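Local coordinates for hemerythrin-like domain-containing protein (Streptococcus mutans, PDB 2QKP) that is of unknown function, the modelled part being its C-terminal PAS domain, a fold that in many proteins serves as a sensor or interaction module, at residues A[52-57]-A[125-130]. Residues are numbered along the deposited sequence; the frame is centred on the assembly and turned at random.
Sequences EMVFKR and EYVQDI
Arg57 and Glu125 meet through a salt bridge, with NH2 of the arginine 3.3 Å from OE1 of the glutamate. The two side chains cross at about a right angle, and their guanidinium and carboxylate planes stand 63° apart. Glu125 OE2 lies at the guanidinium edge, in plane, and so does a water. That water donates to Glu125 OE2 at 2.7 Å and accepts from Arg57 NH2 at 3.2 Å, so the ion pair has a direct link and a bridged one. Glu125 CG is anti to the backbone N (chi1 179°), and the chain runs extended from there to the carboxylate. The arginine chain instead bends at chi2. Its guanidinium carries Phe55 CB on one face, 3.6 Å above the plane and offset toward the rim.

The Phe55 ring also crosses Glu125 at about a right angle. Glu125 OE2 is 3.6 Å from Phe55 CD2, with the ring and carboxylate planes 53° apart. The same ring carbon meets Val127 CG2 at 3.7 Å.

Residues 125-129 end strand 120-129 of the five-stranded antiparallel PAS sheet (order 2-1-5-4-3). This strand lies between strands 31-36 and 104-114. Residues 52-57, in the loop between strand 41-44 and helix 72-86, pack on one face of that strand. Glu125 and Val127, two residues apart, both point toward this loop. Gln128 points away from it and hydrogen-bonds Gln128 of the second subunit.

Val54 meets the other methyl of the same valine: its CG2 lies 4.1 Å from Val127 CG1. Val54 CG1 sits over the centre of the Phe55 ring. The loop backbone is tied to the sheet as well, since Val54 N bonds to the Glu31 carboxylate.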
loop_
_atom_site.group_PDB
_atom_site.type_symbol
_atom_site.label_atom_id
_atom_site.label_comp_id
_atom_site.label_asym_id
_atom_site.label_seq_id
_atom_site.Cartn_x
_atom_site.Cartn_y
_atom_site.Cartn_z
ATOM N N GLU A 52 -11.068 14.833 -5.236
ATOM C CA GLU A 52 -9.951 15.251 -4.371
ATOM C C GLU A 52 -8.598 14.559 -4.656
ATOM O O GLU A 52 -7.644 14.678 -3.883
ATOM C CB GLU A 52 -10.329 15.032 -2.921
ATOM C CG GLU A 52 -11.627 15.691 -2.505
ATOM C CD GLU A 52 -12.102 15.199 -1.158
ATOM O OE1 GLU A 52 -11.261 14.652 -0.390
ATOM O OE2 GLU A 52 -13.309 15.369 -0.864
ATOM N N MET A 53 -8.525 13.849 -5.776
ATOM C CA MET A 53 -7.315 13.137 -6.180
ATOM C C MET A 53 -6.212 14.083 -6.657
ATOM O O MET A 53 -6.473 15.119 -7.304
ATOM C CB MET A 53 -7.656 12.144 -7.287
ATOM C CG MET A 53 -8.494 10.928 -6.842
ATOM S SD MET A 53 -9.077 9.967 -8.275
ATOM C CE MET A 53 -7.576 8.975 -8.548
ATOM N N VAL A 54 -4.970 13.736 -6.340
ATOM C CA VAL A 54 -3.813 14.506 -6.801
ATOM C C VAL A 54 -3.761 14.401 -8.328
ATOM O O VAL A 54 -3.689 15.417 -9.037
ATOM C CB VAL A 54 -2.481 13.975 -6.174
ATOM C CG1 VAL A 54 -1.278 14.741 -6.694
ATOM C CG2 VAL A 54 -2.543 14.015 -4.630
ATOM N N PHE A 55 -3.837 13.164 -8.820
ATOM C CA PHE A 55 -3.806 12.870 -10.250
ATOM C C PHE A 55 -5.134 12.234 -10.583
ATOM O O PHE A 55 -5.347 11.048 -10.334
ATOM C CB PHE A 55 -2.667 11.906 -10.620
ATOM C CG PHE A 55 -1.287 12.479 -10.414
ATOM C CD1 PHE A 55 -1.001 13.799 -10.755
ATOM C CD2 PHE A 55 -0.265 11.681 -9.917
ATOM C CE1 PHE A 55 0.285 14.328 -10.570
ATOM C CE2 PHE A 55 1.021 12.195 -9.743
ATOM C CZ PHE A 55 1.295 13.519 -10.062
ATOM N N LYS A 56 -6.029 13.041 -11.134
ATOM C CA LYS A 56 -7.374 12.583 -11.410
ATOM C C LYS A 56 -7.353 11.374 -12.333
ATOM O O LYS A 56 -6.659 11.376 -13.350
ATOM C CB LYS A 56 -8.187 13.689 -12.052
ATOM C CG LYS A 56 -9.405 14.041 -11.263
ATOM C CD LYS A 56 -9.051 15.173 -10.331
ATOM C CE LYS A 56 -9.746 15.027 -8.998
ATOM N NZ LYS A 56 -9.034 15.815 -7.962
ATOM N N ARG A 57 -8.091 10.341 -11.942
ATOM C CA ARG A 57 -8.349 9.206 -12.816
ATOM C C ARG A 57 -9.859 9.066 -12.866
ATOM O O ARG A 57 -10.550 9.427 -11.907
ATOM C CB ARG A 57 -7.733 7.913 -12.263
ATOM C CG ARG A 57 -6.281 8.020 -11.803
ATOM C CD ARG A 57 -5.317 8.186 -12.956
ATOM N NE ARG A 57 -3.941 8.264 -12.458
ATOM C CZ ARG A 57 -2.956 8.968 -13.014
ATOM N NH1 ARG A 57 -3.156 9.694 -14.106
ATOM N NH2 ARG A 57 -1.750 8.941 -12.463
ATOM N N GLU A 125 2.183 2.792 -9.790
ATOM C CA GLU A 125 2.368 4.187 -9.378
ATOM C C GLU A 125 1.643 4.410 -8.057
ATOM O O GLU A 125 0.485 3.995 -7.906
ATOM C CB GLU A 125 1.831 5.148 -10.448
ATOM C CG GLU A 125 1.980 6.636 -10.064
ATOM C CD GLU A 125 1.484 7.604 -11.133
ATOM O OE1 GLU A 125 1.005 7.151 -12.200
ATOM O OE2 GLU A 125 1.598 8.821 -10.895
ATOM N N TYR A 126 2.326 5.011 -7.089
ATOM C CA TYR A 126 1.670 5.359 -5.840
ATOM C C TYR A 126 2.069 6.758 -5.393
ATOM O O TYR A 126 3.259 7.186 -5.507
ATOM C CB TYR A 126 1.900 4.293 -4.751
ATOM C CG TYR A 126 3.332 3.845 -4.501
ATOM C CD1 TYR A 126 4.089 4.430 -3.480
ATOM C CD2 TYR A 126 3.916 2.820 -5.255
ATOM C CE1 TYR A 126 5.376 4.002 -3.218
ATOM C CE2 TYR A 126 5.207 2.380 -5.006
ATOM C CZ TYR A 126 5.925 2.984 -3.970
ATOM O OH TYR A 126 7.214 2.590 -3.714
ATOM N N VAL A 127 1.055 7.486 -4.944
ATOM C CA VAL A 127 1.198 8.892 -4.618
ATOM C C VAL A 127 0.853 9.069 -3.136
ATOM O O VAL A 127 -0.185 8.584 -2.670
ATOM C CB VAL A 127 0.237 9.756 -5.473
ATOM C CG1 VAL A 127 0.389 11.181 -5.122
ATOM C CG2 VAL A 127 0.450 9.534 -6.993
ATOM N N GLN A 128 1.709 9.797 -2.417
ATOM C CA GLN A 128 1.483 10.011 -0.987
ATOM C C GLN A 128 1.608 11.484 -0.626
ATOM O O GLN A 128 2.418 12.210 -1.193
ATOM C CB GLN A 128 2.500 9.225 -0.183
ATOM C CG GLN A 128 2.177 9.126 1.355
ATOM C CD GLN A 128 3.141 8.186 2.059
ATOM O OE1 GLN A 128 4.135 7.736 1.469
ATOM N NE2 GLN A 128 2.866 7.893 3.318
ATOM N N ASP A 129 0.811 11.918 0.345
ATOM C CA ASP A 129 1.028 13.245 0.899
ATOM C C ASP A 129 2.024 13.092 2.062
ATOM O O ASP A 129 1.790 12.358 3.043
ATOM C CB ASP A 129 -0.296 13.869 1.347
ATOM C CG ASP A 129 -0.100 15.164 2.122
ATOM O OD1 ASP A 129 0.873 15.912 1.842
ATOM O OD2 ASP A 129 -0.930 15.405 3.041
ATOM N N ILE A 130 3.150 13.783 1.942
ATOM C CA ILE A 130 4.181 13.673 2.967
ATOM C C ILE A 130 4.290 14.921 3.851
ATOM O O ILE A 130 5.095 14.953 4.798
ATOM C CB ILE A 130 5.554 13.274 2.392
ATOM C CG1 ILE A 130 6.038 14.285 1.345
ATOM C CG2 ILE A 130 5.465 11.913 1.732
ATOM C CD1 ILE A 130 7.505 14.172 0.993
HETATM O O HOH W 1 1.187 10.034 -13.261
#